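Local structure of pyruvate kinase (Pseudomonas aeruginosa, 6QXL) at residues I26-D31 and Y324-V329; N36-T41 and D68-K73; I76-N81 and S155-I160; V246-L251 and T282-S287; D301-V306 and A333-G338. The protein probably catalyses the last step of glycolysis, passing the phosphate of phosphoenolpyruvate to ADP to give pyruvate and ATP. All coordinates share one frame; numbering follows the deposited sequence.

Contact 1. Residues I26-D31 and Y324-V329; sequences ILAGID and YPVEAV
Val-329 puts both of its methyl groups against the turn that follows helix 19-28, and it buries more surface here than any other residue of the two segments. Its CG1, anti to the backbone N (chi1 167°), meets the methyl of Ala-28, with 3.7 Å between Val-329 CG1 and Ala-28 CB. The same methyl comes within 3.8 Å of Ala-28 O. The other branch goes to Ile-30, where Val-329 CG2 and Ile-30 CG2 are 3.8 Å apart. Ala-28 is the second main contributor: its CB points at the opposing helix and also brushes Val-326, one turn before Val-329, at 4.3 Å from Val-326 CG1. Between Ala-28 and Ile-30 sits Gly-29, whose positive phi of 117° ends the helix in a Schellman motif. The chain therefore swings round so that Ile-30 comes back to the same valine. Ile-30 offers just its CG2 branch, while the rest of its side chain runs away from helix 325-340. Leu-25 touches Ile-30, Val-326 and Val-329, and Leu-315 of strand 312-315 packs on Val-329 as well. No hydrogen bond or charge pair passes between the segments. What joins the first and last helices of the closed (beta/alpha)8 barrel here is methyl-to-methyl packing, so the fit depends on shape and on keeping water away.

Contact 2. Residues N36-T41 and D68-K73; sequences NFSHGT and DLQGPK
Phe-37 CG stands anti to its own carbonyl carbon (chi1 -68°), which carries the ring to Asp-68 O, 3.5 Å from Phe-37 CD2; the backbone already sets CB close. Gln-70 CG is anti to the backbone N (chi1 175°) and its extended chain runs past Ser-38. Asp-68 O also takes the N-H of Phe-37, in the plane of the carbonyl and at 3.0 Å between Phe-37 N and Asp-68 O. The same Phe-37 CD2 also touches Leu-69 CD2 at 4.1 Å. Ser-38 OG lies 3.5 Å from Gln-70 CG, and Gln-70 OE1 comes 3.4 Å from Ser-38 CA. Asn-36 OD1 accepts from Ser-38 N, an Asx turn, and from Ser-38 OG, both on one face of its amide. The pair continues the parallel barrel strands 32-36 and 64-68 at their C-terminal ends. The side chain of Asp-68 comes within about 5 Å of the bound malonate, its carboxylate gripped by Arg-34 and Lys-221. One backbone bond thus carries the pairing beyond the strands, and Asn-36 stiffens the turn that presents Ser-38 to Gln-70.

Contact 3. Residues I76-N81 and S155-I160; sequences IAKFAN and SDHKGI
Lys-78 lies across Asp-156 and His-157 with its chain extended beyond CG. Its CB sits 3.3 Å from Asp-156 OD2, while Lys-78 CG, 3.4 Å from that oxygen, already nears His-157 NE2. At CD the carboxylate recedes. CE comes closest to the imidazole, with Lys-78 CE and His-157 NE2 3.3 Å apart. The tip bridges neither group, since Lys-78 NZ is 5.5 Å from Asp-156 OD2 and 4.4 Å from His-157 NE2. The other carboxylate oxygen serves the backbone: Phe-79 N donates to Asp-156 OD1 at 2.9 Å, from above the carboxylate plane, and the same oxygen lies at the edge of the Phe-79 ring. At the other end Ile-76 N bonds Lys-158 O at 3.0 Å, and Ile-76 CD1 lies 3.7 Å from Ser-155 O. Weak bonds from His-157 N to Ala-77 O and from His-157 ND1 to Ile-76 O fill the middle. The two chains prolong the pairing of strands 74-75 and 159-162 into the B domain, the lid inserted in the barrel of pyruvate kinases. Hydrogen bonds centred on main-chain groups hold this part of the lid together, while the opposite charges of Lys-78 and Asp-156 probably add a modest attraction.

Contact 4. Residues V246-L251 and T282-S287; sequences VARGDL and TQMMES. With MG (magnesium ion), chain N; MLI (malonate ion), chain O.
Thr-282 O meets the edge of the Arg-248 guanidinium, only 11° out of its plane, and takes a bond from NH2 with 3.0 Å between Arg-248 NH2 and Thr-282 O. Met-284 crosses the arginine at about a right angle and brings its CG to 3.6 Å from Arg-248 NH2. The other guanidinium nitrogens have partners too, NE with Ala-281 O and NH1 with Gln-264, while NH2 also forms a salt bridge with Asp-301. The second flat group is the C2 carboxylate of the malonate: Ala-247 CB sits squarely over one face, 3.6 Å from MLI C2. Gly-249 N donates to MLI O7 at 2.7 Å and Asp-250 N to MLI O6 at 3.3 Å, so the first turn of helix 248-255 may draw in the negative charge. Thr-282 OG1 also bonds MLI O7, though the modelled distance is doubtfully short, and Thr-282 CG2 rests 3.4 Å from Gly-249 N. Magnesium is bound by Asp-250 OD2 at 2.3 Å, by MLI O6 and O8, by a water and by Glu-223. Malonate, chelating the metal through both carboxylates, probably occupies the place of the substrate. The site lies past the C-terminal ends of the neighbouring strands 243-247 and 277-281, with Met-284 against helices 296-307 and 325-340, and Arg-296 of the second subunit bonds the carbonyl oxygens of Arg-248 and Gly-249.

Contact 5. Residues D301-V306 and A333-G338; sequences DVANAV and ARVCQG
Val-335 fits its CG1 against helix 296-307, 4.0 Å from Ala-303 CB and 3.9 Å from Ala-303 N, so one methyl rests on both backbone and side chain. That branch is anti to the backbone N (chi1 174°), and it also meets Val-302, with Val-302 CG1 and Val-335 CG1 4.0 Å apart. Next along, the sulfur of Cys-336 touches two valines: SG is 3.8 Å from Val-306 CG2 and 4.1 Å from Val-302 CG1. These are the long helices that follow strands 277-281 and 312-315 of the TIM barrel, running the same general way; the axes of segments 301-306 and 333-338 come within 8.8 Å and cross at -45°. Small residues, Ala-303 and Cys-336, stand where the backbones come nearest. Beyond this shell, Val-313 of the last barrel strand packs on Cys-336, and Ala-339 on Ala-303 and Val-306. Asp-301 ties the first helix to Arg-248 and to Ser-300 of the second subunit, and Arg-334 forms a salt bridge with Asp-257 of the second subunit.

How the contacts relate
Contact 1 joins the first and last barrel helices, and along the chain contacts 2, 3 and 4 fall within the loop it closes. Contacts 1 and 5 share helix 325-340, with centres about 14 Å apart. The centres of contacts 4 and 5 are about 15 Å apart, and the Arg-248 to Asp-301 salt bridge joins them; both also touch the second subunit, linking the metal site to the subunit interface. Contacts 2 and 4, centres about 17 Å apart, meet at the active site through a long salt bridge of Lys-73 with metal ligand Asp-250. Contact 3 adjoins contact 2 in sequence but lies in the lid, its centre about 36 Å from that of contact 5, the widest separation.

Contact 1. Residues I26-D31 and Y324-V329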
# COMPACT_ATOMS: atom_id res chain seq x y z
N ILE A 26 4.86 -19.84 -39.35
CA ILE A 26 6.13 -19.91 -38.63
C ILE A 26 6.83 -18.56 -38.70
O ILE A 26 7.29 -18.04 -37.68
CB ILE A 26 7.03 -21.04 -39.19
CG1 ILE A 26 6.23 -22.38 -39.10
CG2 ILE A 26 8.35 -21.11 -38.46
CD1 ILE A 26 5.74 -22.90 -37.86
N LEU A 27 6.90 -17.99 -39.89
CA LEU A 27 7.55 -16.68 -40.05
C LEU A 27 6.78 -15.56 -39.40
O LEU A 27 7.37 -14.58 -39.00
CB LEU A 27 7.78 -16.35 -41.52
CG LEU A 27 8.80 -17.23 -42.22
CD1 LEU A 27 8.55 -17.16 -43.74
CD2 LEU A 27 10.24 -16.86 -41.83
N ALA A 28 5.46 -15.69 -39.30
CA ALA A 28 4.65 -14.66 -38.67
C ALA A 28 4.78 -14.67 -37.15
O ALA A 28 4.40 -13.70 -36.48
CB ALA A 28 3.19 -14.79 -39.08
N GLY A 29 5.29 -15.78 -36.60
CA GLY A 29 5.68 -15.85 -35.22
C GLY A 29 4.94 -16.82 -34.34
O GLY A 29 5.00 -16.69 -33.11
N ILE A 30 4.28 -17.84 -34.87
CA ILE A 30 3.59 -18.75 -33.96
C ILE A 30 4.59 -19.42 -33.02
O ILE A 30 5.70 -19.74 -33.42
CB ILE A 30 2.73 -19.80 -34.67
CG1 ILE A 30 3.54 -20.78 -35.50
CG2 ILE A 30 1.68 -19.14 -35.56
CD1 ILE A 30 2.83 -22.12 -35.61
N ASP A 31 4.20 -19.60 -31.78
CA ASP A 31 5.06 -20.27 -30.80
C ASP A 31 4.58 -21.69 -30.50
O ASP A 31 5.36 -22.51 -30.02
CB ASP A 31 5.15 -19.42 -29.52
CG ASP A 31 5.52 -17.94 -29.81
OD1 ASP A 31 6.72 -17.62 -30.10
OD2 ASP A 31 4.59 -17.08 -29.77
N TYR A 324 -7.96 -15.92 -43.51
CA TYR A 324 -6.78 -15.08 -43.29
C TYR A 324 -5.95 -15.55 -42.08
O TYR A 324 -5.64 -14.78 -41.18
CB TYR A 324 -7.21 -13.63 -43.09
CG TYR A 324 -7.96 -13.02 -44.23
CD1 TYR A 324 -9.34 -13.19 -44.31
CD2 TYR A 324 -7.31 -12.30 -45.26
CE1 TYR A 324 -10.05 -12.65 -45.35
CE2 TYR A 324 -8.06 -11.69 -46.24
CZ TYR A 324 -9.39 -11.91 -46.31
OH TYR A 324 -10.11 -11.36 -47.34
N PRO A 325 -5.55 -16.83 -42.08
CA PRO A 325 -4.78 -17.34 -40.95
C PRO A 325 -3.47 -16.60 -40.67
O PRO A 325 -3.13 -16.35 -39.51
CB PRO A 325 -4.53 -18.80 -41.32
CG PRO A 325 -4.69 -18.85 -42.79
CD PRO A 325 -5.75 -17.85 -43.11
N VAL A 326 -2.75 -16.23 -41.70
CA VAL A 326 -1.47 -15.56 -41.49
C VAL A 326 -1.68 -14.15 -40.95
O VAL A 326 -1.02 -13.72 -40.01
CB VAL A 326 -0.60 -15.57 -42.76
CG1 VAL A 326 0.70 -14.80 -42.57
CG2 VAL A 326 -0.32 -17.01 -43.15
N GLU A 327 -2.65 -13.45 -41.52
CA GLU A 327 -2.93 -12.08 -41.09
C GLU A 327 -3.42 -12.04 -39.64
O GLU A 327 -3.11 -11.10 -38.91
CB GLU A 327 -3.93 -11.42 -42.03
CG GLU A 327 -3.43 -11.29 -43.48
CD GLU A 327 -3.66 -12.50 -44.40
OE1 GLU A 327 -3.98 -13.64 -43.96
OE2 GLU A 327 -3.54 -12.30 -45.61
N ALA A 328 -4.16 -13.07 -39.22
CA ALA A 328 -4.59 -13.18 -37.84
C ALA A 328 -3.41 -13.27 -36.88
O ALA A 328 -3.34 -12.52 -35.91
CB ALA A 328 -5.53 -14.36 -37.65
N VAL A 329 -2.47 -14.16 -37.18
CA VAL A 329 -1.28 -14.30 -36.34
C VAL A 329 -0.51 -12.97 -36.30
O VAL A 329 -0.12 -12.52 -35.23
CB VAL A 329 -0.38 -15.43 -36.85
CG1 VAL A 329 1.01 -15.38 -36.18
CG2 VAL A 329 -1.05 -16.78 -36.62

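Contact 2. Residues N36-T41 and D68-K73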
# COMPACT_ATOMS: atom_id res chain seq x y z
N ASN A 36 -5.98 -30.33 -33.06
CA ASN A 36 -7.24 -30.64 -32.41
C ASN A 36 -7.67 -32.03 -32.83
O ASN A 36 -8.05 -32.23 -33.97
CB ASN A 36 -8.29 -29.58 -32.76
CG ASN A 36 -9.61 -29.79 -32.07
OD1 ASN A 36 -9.75 -30.64 -31.18
ND2 ASN A 36 -10.60 -29.03 -32.48
N PHE A 37 -7.63 -32.98 -31.91
CA PHE A 37 -7.98 -34.36 -32.25
C PHE A 37 -9.46 -34.58 -32.49
O PHE A 37 -9.83 -35.62 -32.98
CB PHE A 37 -7.48 -35.35 -31.19
CG PHE A 37 -5.98 -35.48 -31.11
CD1 PHE A 37 -5.20 -35.64 -32.26
CD2 PHE A 37 -5.33 -35.45 -29.89
CE1 PHE A 37 -3.82 -35.77 -32.19
CE2 PHE A 37 -3.95 -35.58 -29.79
CZ PHE A 37 -3.19 -35.75 -30.94
N SER A 38 -10.31 -33.61 -32.18
CA SER A 38 -11.74 -33.73 -32.52
C SER A 38 -11.95 -33.92 -34.04
O SER A 38 -12.94 -34.51 -34.42
CB SER A 38 -12.50 -32.47 -32.10
OG SER A 38 -12.37 -32.24 -30.72
N HIS A 39 -11.05 -33.40 -34.87
CA HIS A 39 -11.15 -33.54 -36.31
C HIS A 39 -9.85 -34.05 -36.89
O HIS A 39 -8.81 -34.03 -36.24
CB HIS A 39 -11.57 -32.23 -36.99
CG HIS A 39 -12.71 -31.53 -36.32
ND1 HIS A 39 -14.02 -31.97 -36.40
CD2 HIS A 39 -12.73 -30.45 -35.50
CE1 HIS A 39 -14.80 -31.16 -35.70
NE2 HIS A 39 -14.03 -30.26 -35.11
N GLY A 40 -9.91 -34.54 -38.12
CA GLY A 40 -8.75 -35.04 -38.83
C GLY A 40 -8.40 -36.48 -38.50
O GLY A 40 -8.81 -37.04 -37.48
N THR A 41 -7.61 -37.08 -39.38
CA THR A 41 -7.13 -38.44 -39.23
C THR A 41 -5.74 -38.42 -38.60
O THR A 41 -4.98 -37.44 -38.76
CB THR A 41 -7.01 -39.12 -40.60
OG1 THR A 41 -6.03 -38.43 -41.38
CG2 THR A 41 -8.38 -39.13 -41.27
N ASP A 68 -4.75 -31.69 -28.55
CA ASP A 68 -5.95 -31.38 -27.80
C ASP A 68 -6.91 -32.56 -27.88
O ASP A 68 -7.46 -32.84 -28.94
CB ASP A 68 -6.59 -30.07 -28.35
CG ASP A 68 -7.53 -29.40 -27.37
OD1 ASP A 68 -8.34 -30.13 -26.74
OD2 ASP A 68 -7.48 -28.15 -27.20
N LEU A 69 -7.11 -33.24 -26.77
CA LEU A 69 -8.04 -34.37 -26.68
C LEU A 69 -9.48 -33.90 -26.81
O LEU A 69 -9.87 -32.89 -26.23
CB LEU A 69 -7.91 -35.12 -25.34
CG LEU A 69 -6.50 -35.64 -25.00
CD1 LEU A 69 -6.47 -36.20 -23.57
CD2 LEU A 69 -6.03 -36.68 -26.05
N GLN A 70 -10.29 -34.65 -27.55
CA GLN A 70 -11.69 -34.25 -27.76
C GLN A 70 -12.49 -34.26 -26.48
O GLN A 70 -13.31 -33.39 -26.24
CB GLN A 70 -12.32 -35.15 -28.79
CG GLN A 70 -13.81 -34.90 -29.00
CD GLN A 70 -14.41 -35.73 -30.10
OE1 GLN A 70 -14.45 -35.28 -31.21
NE2 GLN A 70 -14.89 -36.96 -29.77
N GLY A 71 -12.28 -35.27 -25.66
CA GLY A 71 -12.99 -35.32 -24.37
C GLY A 71 -14.38 -35.89 -24.56
O GLY A 71 -14.81 -36.27 -25.68
N PRO A 72 -15.20 -35.84 -23.49
CA PRO A 72 -16.60 -36.24 -23.53
C PRO A 72 -17.54 -35.10 -24.03
O PRO A 72 -18.37 -34.54 -23.34
CB PRO A 72 -16.88 -36.56 -22.10
CG PRO A 72 -16.05 -35.54 -21.33
CD PRO A 72 -14.79 -35.47 -22.14
N LYS A 73 -17.16 -34.59 -25.17
CA LYS A 73 -18.03 -33.68 -25.90
C LYS A 73 -19.19 -34.48 -26.48
O LYS A 73 -19.01 -35.59 -27.04
CB LYS A 73 -17.28 -32.99 -26.99
CG LYS A 73 -18.00 -31.79 -27.55
CD LYS A 73 -17.16 -31.11 -28.66
CE LYS A 73 -17.48 -29.64 -28.81
NZ LYS A 73 -17.00 -28.78 -27.67

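Contact 3. Residues I76-N81 and S155-I160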
# COMPACT_ATOMS: atom_id res chain seq x y z
N ILE A 76 -24.61 -34.42 -31.60
CA ILE A 76 -25.72 -35.01 -32.32
C ILE A 76 -25.23 -35.94 -33.43
O ILE A 76 -24.07 -35.95 -33.78
CB ILE A 76 -26.70 -33.96 -32.83
CG1 ILE A 76 -26.10 -33.15 -33.97
CG2 ILE A 76 -27.17 -33.05 -31.68
CD1 ILE A 76 -26.90 -31.90 -34.33
N ALA A 77 -26.15 -36.72 -33.96
CA ALA A 77 -25.88 -37.64 -35.07
C ALA A 77 -25.96 -36.93 -36.45
O ALA A 77 -25.93 -35.71 -36.52
CB ALA A 77 -26.81 -38.84 -34.99
N LYS A 78 -26.08 -37.69 -37.53
CA LYS A 78 -26.17 -37.10 -38.87
C LYS A 78 -27.60 -36.81 -39.30
O LYS A 78 -28.56 -37.38 -38.77
CB LYS A 78 -25.48 -38.02 -39.91
CG LYS A 78 -24.07 -38.37 -39.58
CD LYS A 78 -23.47 -39.27 -40.61
CE LYS A 78 -22.00 -39.36 -40.46
NZ LYS A 78 -21.43 -40.52 -41.22
N PHE A 79 -27.72 -36.01 -40.34
CA PHE A 79 -28.97 -35.63 -40.97
C PHE A 79 -29.02 -36.26 -42.36
O PHE A 79 -28.01 -36.60 -42.90
CB PHE A 79 -29.06 -34.15 -41.13
CG PHE A 79 -29.39 -33.42 -39.89
CD1 PHE A 79 -28.39 -32.97 -39.07
CD2 PHE A 79 -30.67 -33.13 -39.58
CE1 PHE A 79 -28.68 -32.27 -37.95
CE2 PHE A 79 -30.97 -32.42 -38.46
CZ PHE A 79 -29.98 -31.99 -37.64
N ALA A 80 -30.21 -36.47 -42.90
CA ALA A 80 -30.37 -37.10 -44.21
C ALA A 80 -29.80 -36.30 -45.37
O ALA A 80 -29.16 -36.82 -46.23
CB ALA A 80 -31.81 -37.41 -44.47
N ASN A 81 -30.08 -35.02 -45.34
CA ASN A 81 -29.59 -34.04 -46.28
C ASN A 81 -28.72 -33.37 -45.29
O ASN A 81 -29.24 -32.71 -44.45
CB ASN A 81 -30.70 -33.13 -46.71
CG ASN A 81 -31.87 -33.88 -47.24
OD1 ASN A 81 -31.72 -34.75 -48.06
ND2 ASN A 81 -33.05 -33.56 -46.77
N SER A 155 -26.08 -29.05 -38.38
CA SER A 155 -25.50 -30.01 -39.31
C SER A 155 -24.90 -31.20 -38.54
O SER A 155 -24.86 -31.20 -37.31
CB SER A 155 -24.44 -29.29 -40.15
OG SER A 155 -23.31 -28.95 -39.36
N ASP A 156 -24.42 -32.19 -39.29
CA ASP A 156 -23.96 -33.45 -38.71
C ASP A 156 -22.92 -33.19 -37.60
O ASP A 156 -22.08 -32.31 -37.71
CB ASP A 156 -23.35 -34.38 -39.76
CG ASP A 156 -24.35 -34.83 -40.82
OD1 ASP A 156 -25.48 -34.28 -40.90
OD2 ASP A 156 -23.98 -35.70 -41.66
N HIS A 157 -23.06 -33.96 -36.53
CA HIS A 157 -22.10 -34.02 -35.44
C HIS A 157 -21.83 -32.71 -34.71
O HIS A 157 -20.80 -32.58 -34.08
CB HIS A 157 -20.77 -34.61 -35.94
CG HIS A 157 -20.89 -35.97 -36.53
ND1 HIS A 157 -21.59 -37.00 -35.92
CD2 HIS A 157 -20.46 -36.46 -37.73
CE1 HIS A 157 -21.54 -38.08 -36.69
NE2 HIS A 157 -20.87 -37.76 -37.79
N LYS A 158 -22.75 -31.74 -34.76
CA LYS A 158 -22.57 -30.54 -33.99
C LYS A 158 -22.68 -30.81 -32.49
O LYS A 158 -23.40 -31.70 -32.05
CB LYS A 158 -23.56 -29.46 -34.40
CG LYS A 158 -23.29 -28.83 -35.74
CD LYS A 158 -22.07 -27.94 -35.68
CE LYS A 158 -21.60 -27.49 -37.05
NZ LYS A 158 -20.10 -27.47 -37.22
N GLY A 159 -21.92 -30.02 -31.73
CA GLY A 159 -21.87 -30.19 -30.28
C GLY A 159 -23.13 -29.67 -29.62
O GLY A 159 -23.84 -28.80 -30.14
N ILE A 160 -23.43 -30.27 -28.48
CA ILE A 160 -24.54 -29.84 -27.65
C ILE A 160 -24.08 -29.83 -26.19
O ILE A 160 -23.33 -30.68 -25.76
CB ILE A 160 -25.78 -30.76 -27.87
CG1 ILE A 160 -26.96 -30.30 -27.04
CG2 ILE A 160 -25.47 -32.19 -27.54
CD1 ILE A 160 -28.26 -30.97 -27.42

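Contact 4. Residues V246-L251 and T282-S287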
# COMPACT_ATOMS: atom_id res chain seq x y z
N VAL A 246 -7.90 -21.19 -20.36
CA VAL A 246 -9.19 -20.55 -20.15
C VAL A 246 -10.00 -20.78 -21.42
O VAL A 246 -9.85 -20.08 -22.41
CB VAL A 246 -9.05 -19.05 -19.82
CG1 VAL A 246 -10.40 -18.46 -19.45
CG2 VAL A 246 -8.08 -18.84 -18.68
N ALA A 247 -10.83 -21.81 -21.37
CA ALA A 247 -11.53 -22.29 -22.55
C ALA A 247 -12.90 -21.63 -22.61
O ALA A 247 -13.92 -22.20 -22.18
CB ALA A 247 -11.66 -23.80 -22.50
N ARG A 248 -12.94 -20.43 -23.18
CA ARG A 248 -14.08 -19.56 -22.93
C ARG A 248 -15.33 -19.97 -23.68
O ARG A 248 -16.42 -19.59 -23.26
CB ARG A 248 -13.73 -18.11 -23.23
CG ARG A 248 -12.60 -17.63 -22.35
CD ARG A 248 -12.25 -16.18 -22.59
NE ARG A 248 -12.06 -15.88 -23.99
CZ ARG A 248 -11.76 -14.66 -24.45
NH1 ARG A 248 -11.59 -13.64 -23.61
NH2 ARG A 248 -11.61 -14.46 -25.75
N GLY A 249 -15.18 -20.73 -24.76
CA GLY A 249 -16.33 -21.26 -25.49
C GLY A 249 -17.20 -22.15 -24.60
O GLY A 249 -18.31 -21.78 -24.22
N ASP A 250 -16.68 -23.30 -24.23
CA ASP A 250 -17.46 -24.21 -23.41
C ASP A 250 -17.71 -23.65 -22.01
O ASP A 250 -18.80 -23.83 -21.46
CB ASP A 250 -16.82 -25.59 -23.33
CG ASP A 250 -17.04 -26.40 -24.59
OD1 ASP A 250 -18.22 -26.55 -24.98
OD2 ASP A 250 -16.04 -26.93 -25.16
N LEU A 251 -16.73 -22.93 -21.45
CA LEU A 251 -16.90 -22.38 -20.11
C LEU A 251 -18.04 -21.38 -20.07
O LEU A 251 -18.84 -21.37 -19.13
CB LEU A 251 -15.61 -21.74 -19.62
CG LEU A 251 -15.62 -21.21 -18.17
CD1 LEU A 251 -15.82 -22.30 -17.13
CD2 LEU A 251 -14.30 -20.51 -17.93
N THR A 282 -10.27 -18.79 -27.43
CA THR A 282 -11.60 -18.84 -28.02
C THR A 282 -12.21 -17.49 -28.43
O THR A 282 -12.56 -16.66 -27.60
CB THR A 282 -12.56 -19.66 -27.14
OG1 THR A 282 -11.97 -20.94 -26.89
CG2 THR A 282 -13.87 -19.87 -27.82
N GLN A 283 -12.33 -17.31 -29.74
CA GLN A 283 -12.96 -16.15 -30.36
C GLN A 283 -12.24 -14.86 -30.10
O GLN A 283 -12.83 -13.79 -30.18
CB GLN A 283 -14.44 -16.02 -29.96
CG GLN A 283 -15.28 -17.27 -30.16
CD GLN A 283 -16.78 -16.96 -30.15
OE1 GLN A 283 -17.37 -16.70 -29.10
NE2 GLN A 283 -17.38 -16.92 -31.34
N MET A 284 -10.94 -14.94 -29.85
CA MET A 284 -10.18 -13.74 -29.58
C MET A 284 -10.17 -12.80 -30.80
O MET A 284 -10.17 -11.59 -30.65
CB MET A 284 -8.77 -14.09 -29.14
CG MET A 284 -8.78 -15.02 -27.95
SD MET A 284 -7.35 -14.80 -26.89
CE MET A 284 -7.84 -13.31 -26.02
N MET A 285 -10.18 -13.37 -32.00
CA MET A 285 -10.19 -12.56 -33.23
C MET A 285 -11.14 -13.12 -34.27
O MET A 285 -10.85 -13.12 -35.45
CB MET A 285 -8.77 -12.44 -33.74
CG MET A 285 -7.88 -11.68 -32.78
SD MET A 285 -6.41 -11.09 -33.60
CE MET A 285 -6.27 -9.45 -32.89
N GLU A 286 -12.31 -13.56 -33.82
CA GLU A 286 -13.26 -14.30 -34.66
C GLU A 286 -13.59 -13.61 -36.00
O GLU A 286 -13.69 -14.27 -37.03
CB GLU A 286 -14.56 -14.55 -33.88
CG GLU A 286 -15.44 -15.65 -34.46
CD GLU A 286 -14.99 -17.06 -34.09
OE1 GLU A 286 -13.82 -17.27 -33.68
OE2 GLU A 286 -15.80 -18.00 -34.21
N SER A 287 -13.71 -12.30 -36.00
CA SER A 287 -14.07 -11.61 -37.22
C SER A 287 -13.06 -11.87 -38.35
O SER A 287 -13.39 -11.75 -39.53
CB SER A 287 -14.25 -10.11 -37.00
OG SER A 287 -13.00 -9.45 -37.06
MG MG N . -13.88 -26.40 -25.53
C1 MLI O . -11.68 -24.09 -26.23
C2 MLI O . -13.11 -23.75 -25.81
C3 MLI O . -11.59 -25.40 -26.97
O6 MLI O . -13.94 -24.63 -25.49
O7 MLI O . -13.41 -22.56 -25.76
O8 MLI O . -12.04 -26.39 -26.36
O9 MLI O . -11.13 -25.41 -28.13
O HOH W 1 -15.15 -26.28 -27.77

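Contact 5. Residues D301-V306 and A333-G338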
# COMPACT_ATOMS: atom_id res chain seq x y z
N ASP A 301 -9.72 -7.35 -26.46
CA ASP A 301 -9.78 -8.64 -25.78
C ASP A 301 -8.37 -9.21 -25.61
O ASP A 301 -7.98 -9.64 -24.52
CB ASP A 301 -10.66 -9.60 -26.58
CG ASP A 301 -10.78 -10.98 -25.94
OD1 ASP A 301 -10.93 -11.07 -24.71
OD2 ASP A 301 -10.75 -11.97 -26.70
N VAL A 302 -7.59 -9.16 -26.68
CA VAL A 302 -6.27 -9.72 -26.67
C VAL A 302 -5.38 -8.89 -25.74
O VAL A 302 -4.67 -9.42 -24.89
CB VAL A 302 -5.68 -9.78 -28.10
CG1 VAL A 302 -4.22 -10.19 -28.06
CG2 VAL A 302 -6.47 -10.77 -28.96
N ALA A 303 -5.43 -7.58 -25.91
CA ALA A 303 -4.61 -6.69 -25.10
C ALA A 303 -4.90 -6.86 -23.61
O ALA A 303 -4.00 -6.89 -22.78
CB ALA A 303 -4.82 -5.26 -25.52
N ASN A 304 -6.17 -7.00 -23.27
CA ASN A 304 -6.52 -7.17 -21.87
C ASN A 304 -6.04 -8.49 -21.33
O ASN A 304 -5.67 -8.56 -20.17
CB ASN A 304 -8.02 -6.95 -21.62
CG ASN A 304 -8.35 -5.48 -21.41
OD1 ASN A 304 -7.98 -4.92 -20.40
ND2 ASN A 304 -8.99 -4.86 -22.37
N ALA A 305 -6.02 -9.52 -22.17
CA ALA A 305 -5.44 -10.81 -21.74
C ALA A 305 -3.95 -10.65 -21.45
O ALA A 305 -3.44 -11.23 -20.50
CB ALA A 305 -5.69 -11.90 -22.77
N VAL A 306 -3.27 -9.84 -22.25
CA VAL A 306 -1.86 -9.59 -22.03
C VAL A 306 -1.65 -8.84 -20.71
O VAL A 306 -0.74 -9.17 -19.95
CB VAL A 306 -1.25 -8.82 -23.21
CG1 VAL A 306 0.18 -8.40 -22.91
CG2 VAL A 306 -1.28 -9.70 -24.47
N ALA A 333 0.04 -10.81 -32.88
CA ALA A 333 1.41 -10.52 -32.44
C ALA A 333 1.63 -9.02 -32.24
O ALA A 333 2.31 -8.61 -31.30
CB ALA A 333 2.42 -11.09 -33.43
N ARG A 334 1.06 -8.21 -33.12
CA ARG A 334 1.24 -6.76 -33.04
C ARG A 334 0.53 -6.20 -31.80
O ARG A 334 1.06 -5.32 -31.12
CB ARG A 334 0.69 -6.13 -34.31
CG ARG A 334 1.37 -4.82 -34.73
CD ARG A 334 0.42 -3.80 -35.41
NE ARG A 334 -0.50 -4.45 -36.38
CZ ARG A 334 -1.84 -4.53 -36.30
NH1 ARG A 334 -2.51 -3.97 -35.29
NH2 ARG A 334 -2.50 -5.22 -37.23
N VAL A 335 -0.65 -6.73 -31.49
CA VAL A 335 -1.41 -6.25 -30.36
C VAL A 335 -0.69 -6.61 -29.06
O VAL A 335 -0.64 -5.80 -28.13
CB VAL A 335 -2.84 -6.78 -30.40
CG1 VAL A 335 -3.61 -6.40 -29.13
CG2 VAL A 335 -3.57 -6.23 -31.61
N CYS A 336 -0.11 -7.81 -29.02
CA CYS A 336 0.66 -8.23 -27.85
C CYS A 336 1.83 -7.27 -27.60
O CYS A 336 2.04 -6.81 -26.49
CB CYS A 336 1.15 -9.66 -28.02
SG CYS A 336 -0.15 -10.91 -27.88
N GLN A 337 2.57 -6.95 -28.66
CA GLN A 337 3.69 -6.04 -28.51
C GLN A 337 3.28 -4.70 -27.94
O GLN A 337 3.99 -4.15 -27.08
CB GLN A 337 4.39 -5.80 -29.82
CG GLN A 337 5.44 -6.81 -30.18
CD GLN A 337 6.15 -6.29 -31.44
OE1 GLN A 337 5.56 -6.39 -32.51
NE2 GLN A 337 7.34 -5.63 -31.31
N GLY A 338 2.13 -4.20 -28.38
CA GLY A 338 1.65 -2.90 -27.93
C GLY A 338 1.28 -2.93 -26.46
O GLY A 338 1.68 -2.06 -25.69